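Local coordinates for protein SYE1 (Shewanella oneidensis, PDB 4AWS) that binds FMN and probably acts as an Old Yellow Enzyme-type oxidoreductase, using NADH or NADPH in reactions on CH-CH groups, at residues A[24-29]-A[348-353]; A[42-47]-A[355-360]; A[181-186]-A[233-238]; A[239-244]-A[271-276]. The protein carries 1 engineered substitution. All coordinates share one frame; numbering follows the deposited sequence.

In the fold
The chain folds as an eight-stranded TIM barrel with FMN at its mouth. From the N terminus, strand 20-22 leads into 24-29, and helix 39-46 follows with 42-47. Both segments wait some 300 residues for their partners, 348-353 and 355-360, in the tail after helix 331-337. Contacts 1 and 2 therefore cross along the chain and touch in space. Between their segments lie contacts 3 and 4, each closing a far shorter loop, one after the other. Contact 3 joins neighbouring barrel strands 177-181 and 230-234. Contact 4 joins the loops after strands 230-234 and 266-270. Contacts 1, 3 and 4 all touch FMN.

Contact 1: A[24-29]-A[348-353]; sequences PLTRSR and TLFGGG. Engineered in segment 24-29: Leu-25 (natural residue Met). With FMN (flavin mononucleotide), chain B.
Arg-27 and Arg-29 reach across to the backbone carbonyls of 348-353. The tight part is round Arg-29. Its NE and NH2 hold Gly-353 O side-on, with NE 2.8 Å from Gly-353 O. Its NH1 and NH2 meet Thr-348 O end-on, NH2 lying 3.0 Å from Thr-348 O. Both oxygens lie near the guanidinium plane, which fixes its rotation. Arg-29 NH1 also hydrogen-bonds Arg-27 O, and Gly-351 N donates to the same Arg-27 O at 3.1 Å. Arg-27 bends at chi2 (-54°) and chi3 (-57°), which brings NE onto a lone pair of Leu-349 O at 2.9 Å. Its NH2 donates to Thr-348 O and to Gly-356 O. Segment 24-29 is the loop after the first strand of the TIM barrel, and it carries residues that bind the flavin. Thr-26 OG1 donates to FMN O4 at 2.7 Å, and Pro-24 O accepts from FMN O2'. Leu-25, engineered in place of methionine, sets CD2 against the flavin ring. Phe-350 CE1 lies 3.2 Å from Thr-26 O, a buried oxygen with no polar partner in the model. The looser side is at exposed Gly-352, where one water donates to both Ser-28 O and Gly-352 O.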
# COMPACT_ATOMS: atom_id res chain seq x y z
N PRO A 24 -3.02 -2.25 3.40
CA PRO A 24 -1.97 -1.52 4.14
C PRO A 24 -2.54 -0.42 5.00
O PRO A 24 -3.33 0.41 4.53
CB PRO A 24 -1.13 -0.90 3.01
CG PRO A 24 -1.30 -1.88 1.92
CD PRO A 24 -2.78 -2.23 1.95
N LEU A 25 -2.09 -0.36 6.25
CA LEU A 25 -2.55 0.66 7.20
C LEU A 25 -1.35 1.14 8.04
O LEU A 25 -0.97 0.53 9.03
CB LEU A 25 -3.63 0.13 8.13
CG LEU A 25 -4.91 -0.34 7.40
CD1 LEU A 25 -5.64 -1.39 8.27
CD2 LEU A 25 -5.78 0.85 7.03
N THR A 26 -0.79 2.27 7.62
CA THR A 26 0.26 2.94 8.42
C THR A 26 -0.24 3.21 9.83
O THR A 26 -1.26 3.87 10.00
CB THR A 26 0.60 4.26 7.71
OG1 THR A 26 1.33 4.00 6.51
CG2 THR A 26 1.48 5.19 8.54
N ARG A 27 0.52 2.74 10.80
CA ARG A 27 0.20 2.97 12.22
C ARG A 27 1.29 3.72 12.95
O ARG A 27 1.10 4.15 14.11
CB ARG A 27 -0.12 1.66 12.96
CG ARG A 27 -1.17 0.80 12.26
CD ARG A 27 -2.50 1.52 11.95
NE ARG A 27 -3.07 2.08 13.18
CZ ARG A 27 -3.78 1.38 14.08
NH1 ARG A 27 -4.07 0.12 13.86
NH2 ARG A 27 -4.17 1.97 15.19
N SER A 28 2.45 3.92 12.34
CA SER A 28 3.55 4.71 12.92
C SER A 28 3.87 4.26 14.34
O SER A 28 3.98 5.07 15.26
CB SER A 28 3.23 6.19 12.80
OG SER A 28 3.28 6.59 11.44
N ARG A 29 4.09 2.95 14.48
CA ARG A 29 4.42 2.32 15.77
C ARG A 29 5.84 1.78 15.77
O ARG A 29 6.22 1.06 16.73
CB ARG A 29 3.44 1.18 16.10
CG ARG A 29 1.96 1.54 16.17
CD ARG A 29 1.72 2.56 17.24
NE ARG A 29 0.42 2.54 17.93
CZ ARG A 29 -0.71 3.09 17.51
NH1 ARG A 29 -0.83 3.56 16.29
NH2 ARG A 29 -1.77 3.09 18.33
N THR A 348 -5.73 7.58 17.88
CA THR A 348 -4.74 6.54 18.10
C THR A 348 -4.38 5.80 16.84
O THR A 348 -3.75 4.73 16.88
CB THR A 348 -5.14 5.59 19.26
OG1 THR A 348 -6.43 5.07 18.92
CG2 THR A 348 -5.18 6.29 20.61
N LEU A 349 -4.70 6.36 15.69
CA LEU A 349 -4.26 5.75 14.43
C LEU A 349 -2.75 5.74 14.30
O LEU A 349 -2.19 4.72 13.84
CB LEU A 349 -4.88 6.48 13.25
CG LEU A 349 -6.36 6.19 13.04
CD1 LEU A 349 -6.90 7.09 11.96
CD2 LEU A 349 -6.62 4.74 12.73
N PHE A 350 -2.08 6.82 14.68
CA PHE A 350 -0.69 7.03 14.40
C PHE A 350 0.09 7.31 15.67
O PHE A 350 -0.27 8.21 16.46
CB PHE A 350 -0.48 8.23 13.45
CG PHE A 350 -1.29 8.12 12.18
CD1 PHE A 350 -1.08 7.11 11.29
CD2 PHE A 350 -2.31 9.01 11.93
CE1 PHE A 350 -1.82 7.03 10.15
CE2 PHE A 350 -3.11 8.89 10.82
CZ PHE A 350 -2.83 7.93 9.89
N GLY A 351 1.23 6.66 15.84
CA GLY A 351 2.09 6.89 16.99
C GLY A 351 1.54 6.27 18.25
O GLY A 351 0.54 5.58 18.27
N GLY A 352 2.23 6.52 19.34
CA GLY A 352 1.88 5.88 20.59
C GLY A 352 2.26 4.43 20.66
O GLY A 352 3.28 3.97 20.07
N GLY A 353 1.52 3.67 21.39
CA GLY A 353 1.86 2.30 21.76
C GLY A 353 0.70 1.38 21.51
O GLY A 353 -0.03 1.45 20.51
N1 FMN B . -2.85 2.73 1.99
C2 FMN B . -1.66 2.32 1.52
O2 FMN B . -1.51 1.90 0.35
N3 FMN B . -0.57 2.29 2.36
C4 FMN B . -0.59 2.67 3.69
O4 FMN B . 0.43 2.53 4.39
C4A FMN B . -1.83 3.20 4.13
N5 FMN B . -1.93 3.64 5.43
C5A FMN B . -3.19 3.94 5.90
C6 FMN B . -3.37 4.26 7.23
C7 FMN B . -4.63 4.49 7.79
C7M FMN B . -4.74 4.69 9.29
C8 FMN B . -5.75 4.43 6.98
C8M FMN B . -7.10 4.61 7.53
C9 FMN B . -5.60 4.12 5.61
C9A FMN B . -4.33 3.89 5.05
N10 FMN B . -4.16 3.49 3.72
C10 FMN B . -2.93 3.13 3.24
C1' FMN B . -5.38 3.31 2.87
C2' FMN B . -6.07 2.00 3.15
O2' FMN B . -5.30 0.87 2.72
C3' FMN B . -7.43 1.90 2.45
O3' FMN B . -7.25 1.86 1.02
C4' FMN B . -8.42 3.00 2.77
O4' FMN B . -8.46 3.25 4.19
C5' FMN B . -9.80 2.76 2.20
O5' FMN B . -10.39 1.57 2.74
P FMN B . -11.47 1.68 3.96
O1P FMN B . -10.71 2.15 5.17
O2P FMN B . -12.54 2.70 3.52
O3P FMN B . -11.99 0.26 4.10
O HOH W 1 5.22 5.25 17.92

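Contact 2: A[42-47]-A[355-360]; sequences AIYYAQ and KGLTDY. With BOG (octyl beta-D-glucopyranoside), chain E.
Helix 39-46 passes the irregular segment 355-360 most closely at Tyr-44 and Thr-358, whose CA atoms are 5.2 Å apart. The side chains of Tyr-44 and Leu-357 cross at about a right angle. With CG of Tyr-44 opposite the backbone N (chi1 162°), the ring turns one face to Leu-357. Leu-357 CD1 sits over that face as a CH-pi contact, 3.7 Å from the Tyr-44 ring centroid and 17° off the normal. Tyr-44 OH makes a weak hydrogen bond with Arg-27 NH1. With an alanine at Tyr-44, Leu-357 CD1 would probably lose the ring face it rests on and Arg-27 NH1 its weak hydroxyl partner. Thr-358 meets Ile-43 at a slant. Its CG2 lies 3.8 Å from Ile-43 CG2 and touches Tyr-44 CB, while its OG1 hydrogen-bonds Glu-354. Within the tail, Gly-356 N donates to Asp-359 OD1 at 2.9 Å and draws the segment into a bend. Octyl glucoside lies along the helix: its alkyl chain touches Ala-42, Ile-43 and Ala-46, and its O6 is 3.4 Å from Gln-47 CG. Tyr-44 and Tyr-45 touch Met-22 of barrel strand 20-22, Tyr-45 also touches strand 53-60, and Ala-42 and Tyr-45 pack on helix 77-92.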
# COMPACT_ATOMS: atom_id res chain seq x y z
N ALA A 42 3.74 -7.16 15.72
CA ALA A 42 3.52 -8.56 15.48
C ALA A 42 2.22 -9.05 16.10
O ALA A 42 1.46 -9.81 15.47
CB ALA A 42 4.72 -9.38 15.98
N ILE A 43 1.93 -8.62 17.34
CA ILE A 43 0.65 -8.97 17.98
C ILE A 43 -0.50 -8.43 17.17
O ILE A 43 -1.48 -9.14 16.90
CB ILE A 43 0.64 -8.43 19.42
CG1 ILE A 43 1.66 -9.15 20.31
CG2 ILE A 43 -0.76 -8.55 20.02
CD1 ILE A 43 1.92 -8.50 21.63
N TYR A 44 -0.42 -7.17 16.80
CA TYR A 44 -1.46 -6.49 16.02
C TYR A 44 -1.81 -7.24 14.74
O TYR A 44 -2.96 -7.48 14.44
CB TYR A 44 -0.97 -5.10 15.74
CG TYR A 44 -1.64 -4.32 14.64
CD1 TYR A 44 -2.92 -3.80 14.76
CD2 TYR A 44 -0.93 -4.09 13.46
CE1 TYR A 44 -3.49 -3.10 13.72
CE2 TYR A 44 -1.47 -3.35 12.43
CZ TYR A 44 -2.75 -2.86 12.57
OH TYR A 44 -3.32 -2.05 11.60
N TYR A 45 -0.79 -7.59 13.95
CA TYR A 45 -1.04 -8.30 12.71
C TYR A 45 -1.55 -9.69 12.99
O TYR A 45 -2.48 -10.16 12.30
CB TYR A 45 0.18 -8.30 11.84
CG TYR A 45 0.49 -7.01 11.12
CD1 TYR A 45 -0.31 -6.57 10.06
CD2 TYR A 45 1.59 -6.25 11.45
CE1 TYR A 45 -0.02 -5.42 9.38
CE2 TYR A 45 1.89 -5.08 10.75
CZ TYR A 45 1.08 -4.67 9.72
OH TYR A 45 1.37 -3.54 8.98
N ALA A 46 -0.98 -10.40 13.97
CA ALA A 46 -1.43 -11.77 14.24
C ALA A 46 -2.88 -11.78 14.72
O ALA A 46 -3.60 -12.75 14.42
CB ALA A 46 -0.50 -12.41 15.27
N GLN A 47 -3.32 -10.75 15.43
CA GLN A 47 -4.71 -10.65 15.82
C GLN A 47 -5.68 -10.58 14.64
O GLN A 47 -6.85 -10.87 14.81
CB GLN A 47 -4.94 -9.39 16.64
CG GLN A 47 -4.40 -9.43 18.08
CD GLN A 47 -4.62 -8.17 18.85
OE1 GLN A 47 -4.50 -8.18 20.13
NE2 GLN A 47 -4.88 -7.12 18.26
N LYS A 355 -2.15 1.05 23.01
CA LYS A 355 -3.53 1.59 23.10
C LYS A 355 -3.97 2.05 21.72
O LYS A 355 -3.28 2.81 21.03
CB LYS A 355 -3.61 2.73 24.10
CG LYS A 355 -3.32 2.25 25.50
CD LYS A 355 -3.40 3.39 26.54
CE LYS A 355 -3.15 2.84 27.92
NZ LYS A 355 -4.21 1.88 28.37
N GLY A 356 -5.13 1.57 21.31
CA GLY A 356 -5.63 1.81 19.98
C GLY A 356 -4.96 1.02 18.90
O GLY A 356 -5.17 1.33 17.71
N LEU A 357 -4.18 -0.00 19.26
CA LEU A 357 -3.49 -0.87 18.33
C LEU A 357 -3.91 -2.31 18.56
O LEU A 357 -4.53 -2.96 17.72
CB LEU A 357 -1.98 -0.70 18.39
CG LEU A 357 -1.21 -1.50 17.35
CD1 LEU A 357 -1.30 -0.87 15.95
CD2 LEU A 357 0.24 -1.70 17.77
N THR A 358 -3.58 -2.84 19.75
CA THR A 358 -3.79 -4.24 20.09
C THR A 358 -4.89 -4.48 21.12
O THR A 358 -5.11 -5.62 21.51
CB THR A 358 -2.48 -4.90 20.60
OG1 THR A 358 -2.07 -4.14 21.75
CG2 THR A 358 -1.41 -4.88 19.55
N ASP A 359 -5.56 -3.44 21.56
CA ASP A 359 -6.53 -3.56 22.63
C ASP A 359 -7.94 -3.35 22.15
O ASP A 359 -8.85 -3.19 22.98
CB ASP A 359 -6.19 -2.63 23.80
CG ASP A 359 -6.24 -1.16 23.52
OD1 ASP A 359 -6.41 -0.80 22.33
OD2 ASP A 359 -6.02 -0.37 24.44
N TYR A 360 -8.24 -3.43 20.85
CA TYR A 360 -9.59 -3.59 20.37
C TYR A 360 -10.00 -5.04 20.55
O TYR A 360 -9.32 -5.94 20.01
CB TYR A 360 -9.71 -3.19 18.92
CG TYR A 360 -9.58 -1.74 18.60
CD1 TYR A 360 -10.67 -0.88 18.68
CD2 TYR A 360 -8.39 -1.20 18.13
CE1 TYR A 360 -10.60 0.45 18.35
CE2 TYR A 360 -8.30 0.14 17.80
CZ TYR A 360 -9.39 0.97 17.90
OH TYR A 360 -9.35 2.29 17.55
C1 BOG E . -4.53 -13.86 19.14
O1 BOG E . -3.19 -13.64 19.62
C2 BOG E . -4.99 -15.13 19.88
O2 BOG E . -4.20 -16.27 19.55
C3 BOG E . -6.49 -15.37 19.57
O3 BOG E . -6.92 -16.52 20.29
C4 BOG E . -7.20 -14.15 20.15
O4 BOG E . -8.61 -14.28 20.21
C5 BOG E . -6.68 -12.90 19.42
O5 BOG E . -5.28 -12.73 19.65
C6 BOG E . -7.37 -11.75 20.19
O6 BOG E . -7.36 -10.65 19.32
C1' BOG E . -2.56 -12.78 18.66
C2' BOG E . -1.12 -12.59 19.08
C3' BOG E . -0.23 -13.78 18.88
C4' BOG E . 1.10 -13.68 19.65
C5' BOG E . 2.02 -12.75 18.87
C6' BOG E . 3.32 -12.51 19.67
C7' BOG E . 4.24 -11.61 18.85
C8' BOG E . 5.57 -11.31 19.55

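Contact 3: A[181-186]-A[233-238]; sequences HAANGY and RLAPLT. With FMN (flavin mononucleotide), chain B.
His-181 and Arg-233, paired in a parallel bridge, turn their flat groups to the same oxygen, FMN O2. The His-181 ring has FMN O2 over a face, stacks with Trp-102, and carries Ala-183 CB at its edge. The Arg-233 guanidinium meets the flavin edge-on, near its own plane, with Asn-184 ND2 placed obliquely. CG of Arg-233 lies opposite the backbone N (chi1 -157°) and the chain runs straight out to NE, which carries the guanidinium to the pyrimidine end of the flavin. NH1 donates to FMN O2 at 2.8 Å and to FMN O2' at 3.0 Å, and NH2 to FMN O3' at 2.8 Å. Behind this, Ala-182 N donates to Arg-233 O at 3.0 Å, and Ala-183 CB packs 3.8 Å from Ala-235 CB. One water joins Asn-184 OD1 to Thr-238 OG1, and another joins Ala-182 O to Ala-235 N. His-181 ND1 accepts from Ala-183 N at 3.3 Å; a phenylalanine in its place has no ring nitrogens, which would probably leave the Ala-183 N-H without its mate and only carbon facing FMN O2. The positive charge of Arg-233 beside N1 and O2 would probably stabilise the negative charge that builds there when the flavin is reduced.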
# COMPACT_ATOMS: atom_id res chain seq x y z
N HIS A 181 3.66 -0.04 -3.77
CA HIS A 181 2.77 1.10 -3.56
C HIS A 181 2.94 2.07 -4.73
O HIS A 181 3.89 2.87 -4.72
CB HIS A 181 3.01 1.80 -2.22
CG HIS A 181 1.89 2.69 -1.83
ND1 HIS A 181 0.88 3.06 -2.65
CD2 HIS A 181 1.65 3.20 -0.57
CE1 HIS A 181 0.06 3.80 -1.94
NE2 HIS A 181 0.45 3.89 -0.69
N ALA A 182 2.11 1.98 -5.74
CA ALA A 182 2.12 2.88 -6.88
C ALA A 182 0.86 3.74 -6.89
O ALA A 182 0.48 4.26 -7.94
CB ALA A 182 2.30 2.11 -8.18
N ALA A 183 0.31 3.97 -5.73
CA ALA A 183 -0.97 4.62 -5.50
C ALA A 183 -0.81 5.84 -4.61
O ALA A 183 0.30 6.25 -4.24
CB ALA A 183 -1.98 3.60 -4.93
N ASN A 184 -1.94 6.45 -4.28
CA ASN A 184 -2.19 7.46 -3.28
C ASN A 184 -1.17 8.61 -3.32
O ASN A 184 -0.81 9.18 -2.31
CB ASN A 184 -2.36 6.86 -1.90
CG ASN A 184 -3.48 5.87 -1.88
OD1 ASN A 184 -4.32 5.83 -2.79
ND2 ASN A 184 -3.55 5.02 -0.84
N GLY A 185 -0.81 9.03 -4.49
CA GLY A 185 -0.02 10.19 -4.71
C GLY A 185 1.46 10.06 -4.43
O GLY A 185 2.16 11.09 -4.41
N TYR A 186 1.97 8.85 -4.22
CA TYR A 186 3.39 8.64 -3.85
C TYR A 186 4.26 8.60 -5.10
O TYR A 186 3.85 9.01 -6.19
CB TYR A 186 3.48 7.47 -2.86
CG TYR A 186 2.72 7.81 -1.59
CD1 TYR A 186 3.11 8.88 -0.79
CD2 TYR A 186 1.62 7.07 -1.19
CE1 TYR A 186 2.43 9.19 0.38
CE2 TYR A 186 0.94 7.37 -0.04
CZ TYR A 186 1.32 8.44 0.75
OH TYR A 186 0.62 8.71 1.88
N ARG A 233 -0.32 -1.80 -6.23
CA ARG A 233 -1.46 -0.97 -5.86
C ARG A 233 -1.47 0.31 -6.71
O ARG A 233 -0.45 0.98 -6.86
CB ARG A 233 -1.41 -0.58 -4.36
CG ARG A 233 -2.79 -0.23 -3.85
CD ARG A 233 -2.85 -0.04 -2.35
NE ARG A 233 -4.23 -0.24 -1.91
CZ ARG A 233 -4.77 0.20 -0.78
NH1 ARG A 233 -4.18 1.07 -0.03
NH2 ARG A 233 -6.01 -0.19 -0.47
N LEU A 234 -2.66 0.61 -7.26
CA LEU A 234 -2.92 1.81 -8.05
C LEU A 234 -4.11 2.56 -7.50
O LEU A 234 -5.00 1.97 -6.89
CB LEU A 234 -3.19 1.46 -9.53
CG LEU A 234 -2.06 0.75 -10.28
CD1 LEU A 234 -2.53 0.41 -11.71
CD2 LEU A 234 -0.78 1.60 -10.33
N ALA A 235 -4.19 3.86 -7.78
CA ALA A 235 -5.28 4.74 -7.40
C ALA A 235 -5.69 5.58 -8.59
O ALA A 235 -5.24 6.71 -8.79
CB ALA A 235 -4.88 5.65 -6.25
N PRO A 236 -6.55 5.01 -9.48
CA PRO A 236 -6.84 5.75 -10.74
C PRO A 236 -7.52 7.08 -10.56
O PRO A 236 -7.26 7.99 -11.36
CB PRO A 236 -7.75 4.74 -11.48
CG PRO A 236 -7.35 3.41 -10.97
CD PRO A 236 -7.07 3.65 -9.47
N LEU A 237 -8.43 7.20 -9.57
CA LEU A 237 -9.33 8.33 -9.53
C LEU A 237 -9.22 9.21 -8.30
O LEU A 237 -9.68 10.35 -8.32
CB LEU A 237 -10.80 7.88 -9.69
CG LEU A 237 -11.09 7.18 -11.01
CD1 LEU A 237 -12.56 6.75 -11.01
CD2 LEU A 237 -10.84 8.04 -12.21
N THR A 238 -8.67 8.73 -7.20
CA THR A 238 -8.47 9.58 -6.04
C THR A 238 -7.30 10.54 -6.35
O THR A 238 -6.45 10.27 -7.18
CB THR A 238 -8.22 8.77 -4.77
OG1 THR A 238 -7.09 7.92 -5.01
CG2 THR A 238 -9.43 7.94 -4.40
N1 FMN B . -2.85 2.73 1.99
C2 FMN B . -1.66 2.32 1.52
O2 FMN B . -1.51 1.90 0.35
N3 FMN B . -0.57 2.29 2.36
C4 FMN B . -0.59 2.67 3.69
O4 FMN B . 0.43 2.53 4.39
C4A FMN B . -1.83 3.20 4.13
N5 FMN B . -1.93 3.64 5.43
C5A FMN B . -3.19 3.94 5.90
C6 FMN B . -3.37 4.26 7.23
C7 FMN B . -4.63 4.49 7.79
C7M FMN B . -4.74 4.69 9.29
C8 FMN B . -5.75 4.43 6.98
C8M FMN B . -7.10 4.61 7.53
C9 FMN B . -5.60 4.12 5.61
C9A FMN B . -4.33 3.89 5.05
N10 FMN B . -4.16 3.49 3.72
C10 FMN B . -2.93 3.13 3.24
C1' FMN B . -5.38 3.31 2.87
C2' FMN B . -6.07 2.00 3.15
O2' FMN B . -5.30 0.87 2.72
C3' FMN B . -7.43 1.90 2.45
O3' FMN B . -7.25 1.86 1.02
C4' FMN B . -8.42 3.00 2.77
O4' FMN B . -8.46 3.25 4.19
C5' FMN B . -9.80 2.76 2.20
O5' FMN B . -10.39 1.57 2.74
P FMN B . -11.47 1.68 3.96
O1P FMN B . -10.71 2.15 5.17
O2P FMN B . -12.54 2.70 3.52
O3P FMN B . -11.99 0.26 4.10
O HOH W 2 -1.94 5.13 -9.00
O HOH W 3 -7.00 5.96 -3.25

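Contact 4: A[239-244]-A[271-276]; sequences TLNGTV and EVDWDD. With FMN (flavin mononucleotide), chain B.
Asp-276 and Leu-240 both carry CG anti to the backbone N (chi1 -177° and -175°), which turns them toward the other segment. The first torsion points the Asp-276 carboxylate at the start of 239-244. The second turns one Leu-240 methyl, CD2, toward Asp-273 and Trp-274. Asp-276 OD2 accepts from Thr-239 N at 2.8 Å on its syn lone pair, and the bond is nearly straight at 172°. The other oxygen, Asp-276 OD1, takes a water at 2.7 Å, and Thr-239 OG1 donates to that same water. The carboxylate thus holds the head of the type I turn from Thr-239 to Gly-242 both directly and through water. A second water repeats the link further on: it accepts from Asn-241 N and donates to Asp-273 OD2 at 2.9 Å. Leu-240 CD2 rests 3.7 Å from Trp-274 CD1 and 3.6 Å from Asp-273 O. Leu-240 itself is exposed. Trp-274 belongs to a type II' turn, from Asp-273 to Asp-276, and its O hydrogen-bonds Arg-323. One face of its indole takes the methyl-bearing end of the flavin, offset toward the rim, with Trp-274 CH2 3.6 Å from FMN C8M. Both turns lie in loops that follow neighbouring strands, 230-234 and 266-270. Such loops, at the C-terminal ends of the strands, form the cofactor side of a TIM barrel, and here the second of them, through Trp-274, borders the dimethylbenzene end of FMN.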
# COMPACT_ATOMS: atom_id res chain seq x y z
N THR A 239 -7.36 11.67 -5.66
CA THR A 239 -6.44 12.77 -5.89
C THR A 239 -6.04 13.46 -4.60
O THR A 239 -5.36 14.51 -4.64
CB THR A 239 -7.07 13.82 -6.83
OG1 THR A 239 -8.25 14.35 -6.17
CG2 THR A 239 -7.46 13.25 -8.19
N LEU A 240 -6.34 12.90 -3.45
CA LEU A 240 -6.16 13.56 -2.17
C LEU A 240 -4.75 14.00 -1.90
O LEU A 240 -4.53 15.10 -1.38
CB LEU A 240 -6.66 12.61 -1.08
CG LEU A 240 -6.65 13.18 0.34
CD1 LEU A 240 -7.61 14.32 0.47
CD2 LEU A 240 -6.99 12.10 1.31
N ASN A 241 -3.77 13.18 -2.22
CA ASN A 241 -2.35 13.55 -2.00
C ASN A 241 -1.71 14.28 -3.12
O ASN A 241 -0.51 14.48 -3.10
CB ASN A 241 -1.58 12.29 -1.56
CG ASN A 241 -2.01 11.73 -0.23
OD1 ASN A 241 -1.67 10.54 0.08
ND2 ASN A 241 -2.67 12.47 0.62
N GLY A 242 -2.50 14.77 -4.06
CA GLY A 242 -2.06 15.76 -4.98
C GLY A 242 -1.74 15.31 -6.37
O GLY A 242 -1.29 16.17 -7.16
N THR A 243 -1.98 14.08 -6.76
CA THR A 243 -1.76 13.61 -8.11
C THR A 243 -3.10 13.47 -8.85
O THR A 243 -4.00 12.76 -8.39
CB THR A 243 -1.01 12.28 -8.11
OG1 THR A 243 -1.67 11.29 -7.35
CG2 THR A 243 0.41 12.44 -7.58
N VAL A 244 -3.16 14.14 -9.99
CA VAL A 244 -4.32 14.15 -10.89
C VAL A 244 -3.87 13.75 -12.27
O VAL A 244 -2.86 14.28 -12.74
CB VAL A 244 -4.93 15.58 -10.97
CG1 VAL A 244 -6.12 15.59 -11.92
CG2 VAL A 244 -5.31 16.08 -9.58
N GLU A 271 -9.74 2.50 -4.05
CA GLU A 271 -10.91 3.13 -4.59
C GLU A 271 -11.33 4.38 -3.82
O GLU A 271 -12.03 5.26 -4.36
CB GLU A 271 -12.03 2.08 -4.69
CG GLU A 271 -13.32 2.49 -5.29
CD GLU A 271 -14.27 1.34 -5.51
OE1 GLU A 271 -13.89 0.17 -5.20
OE2 GLU A 271 -15.42 1.63 -5.96
N VAL A 272 -10.99 4.44 -2.54
CA VAL A 272 -11.24 5.57 -1.65
C VAL A 272 -9.95 5.85 -0.90
O VAL A 272 -9.27 4.89 -0.51
CB VAL A 272 -12.36 5.26 -0.63
CG1 VAL A 272 -12.55 6.41 0.36
CG2 VAL A 272 -13.67 4.92 -1.35
N ASP A 273 -9.68 7.13 -0.67
CA ASP A 273 -8.57 7.51 0.23
C ASP A 273 -9.16 8.48 1.24
O ASP A 273 -9.58 9.58 0.84
CB ASP A 273 -7.37 8.07 -0.53
CG ASP A 273 -6.08 7.92 0.30
OD1 ASP A 273 -5.90 6.87 1.07
OD2 ASP A 273 -5.20 8.74 0.08
N TRP A 274 -9.31 8.07 2.48
CA TRP A 274 -9.91 8.89 3.55
C TRP A 274 -11.35 9.21 3.16
O TRP A 274 -12.19 8.30 3.11
CB TRP A 274 -9.02 10.07 3.93
CG TRP A 274 -7.74 9.55 4.48
CD1 TRP A 274 -6.57 9.38 3.83
CD2 TRP A 274 -7.47 9.09 5.82
NE1 TRP A 274 -5.60 8.85 4.64
CE2 TRP A 274 -6.16 8.67 5.88
CE3 TRP A 274 -8.27 8.98 6.95
CZ2 TRP A 274 -5.57 8.17 7.01
CZ3 TRP A 274 -7.68 8.48 8.11
CH2 TRP A 274 -6.34 8.09 8.10
N ASP A 275 -11.66 10.48 2.90
CA ASP A 275 -13.02 10.79 2.45
C ASP A 275 -13.03 11.22 0.98
O ASP A 275 -14.06 11.73 0.49
CB ASP A 275 -13.71 11.85 3.29
CG ASP A 275 -14.19 11.41 4.65
OD1 ASP A 275 -14.69 10.30 4.88
OD2 ASP A 275 -14.10 12.30 5.53
N ASP A 276 -11.99 10.96 0.24
CA ASP A 276 -11.93 11.13 -1.22
C ASP A 276 -12.47 9.85 -1.85
O ASP A 276 -11.77 8.86 -1.96
CB ASP A 276 -10.54 11.41 -1.64
CG ASP A 276 -10.31 11.68 -3.11
OD1 ASP A 276 -11.32 11.77 -3.90
OD2 ASP A 276 -9.14 11.79 -3.54
N1 FMN B . -2.85 2.73 1.99
C2 FMN B . -1.66 2.32 1.52
O2 FMN B . -1.51 1.90 0.35
N3 FMN B . -0.57 2.29 2.36
C4 FMN B . -0.59 2.67 3.69
O4 FMN B . 0.43 2.53 4.39
C4A FMN B . -1.83 3.20 4.13
N5 FMN B . -1.93 3.64 5.43
C5A FMN B . -3.19 3.94 5.90
C6 FMN B . -3.37 4.26 7.23
C7 FMN B . -4.63 4.49 7.79
C7M FMN B . -4.74 4.69 9.29
C8 FMN B . -5.75 4.43 6.98
C8M FMN B . -7.10 4.61 7.53
C9 FMN B . -5.60 4.12 5.61
C9A FMN B . -4.33 3.89 5.05
N10 FMN B . -4.16 3.49 3.72
C10 FMN B . -2.93 3.13 3.24
C1' FMN B . -5.38 3.31 2.87
C2' FMN B . -6.07 2.00 3.15
O2' FMN B . -5.30 0.87 2.72
C3' FMN B . -7.43 1.90 2.45
O3' FMN B . -7.25 1.86 1.02
C4' FMN B . -8.42 3.00 2.77
O4' FMN B . -8.46 3.25 4.19
C5' FMN B . -9.80 2.76 2.20
O5' FMN B . -10.39 1.57 2.74
P FMN B . -11.47 1.68 3.96
O1P FMN B . -10.71 2.15 5.17
O2P FMN B . -12.54 2.70 3.52
O3P FMN B . -11.99 0.26 4.10
O HOH W 4 -10.54 12.55 -6.36
O HOH W 5 -4.29 10.20 -2.25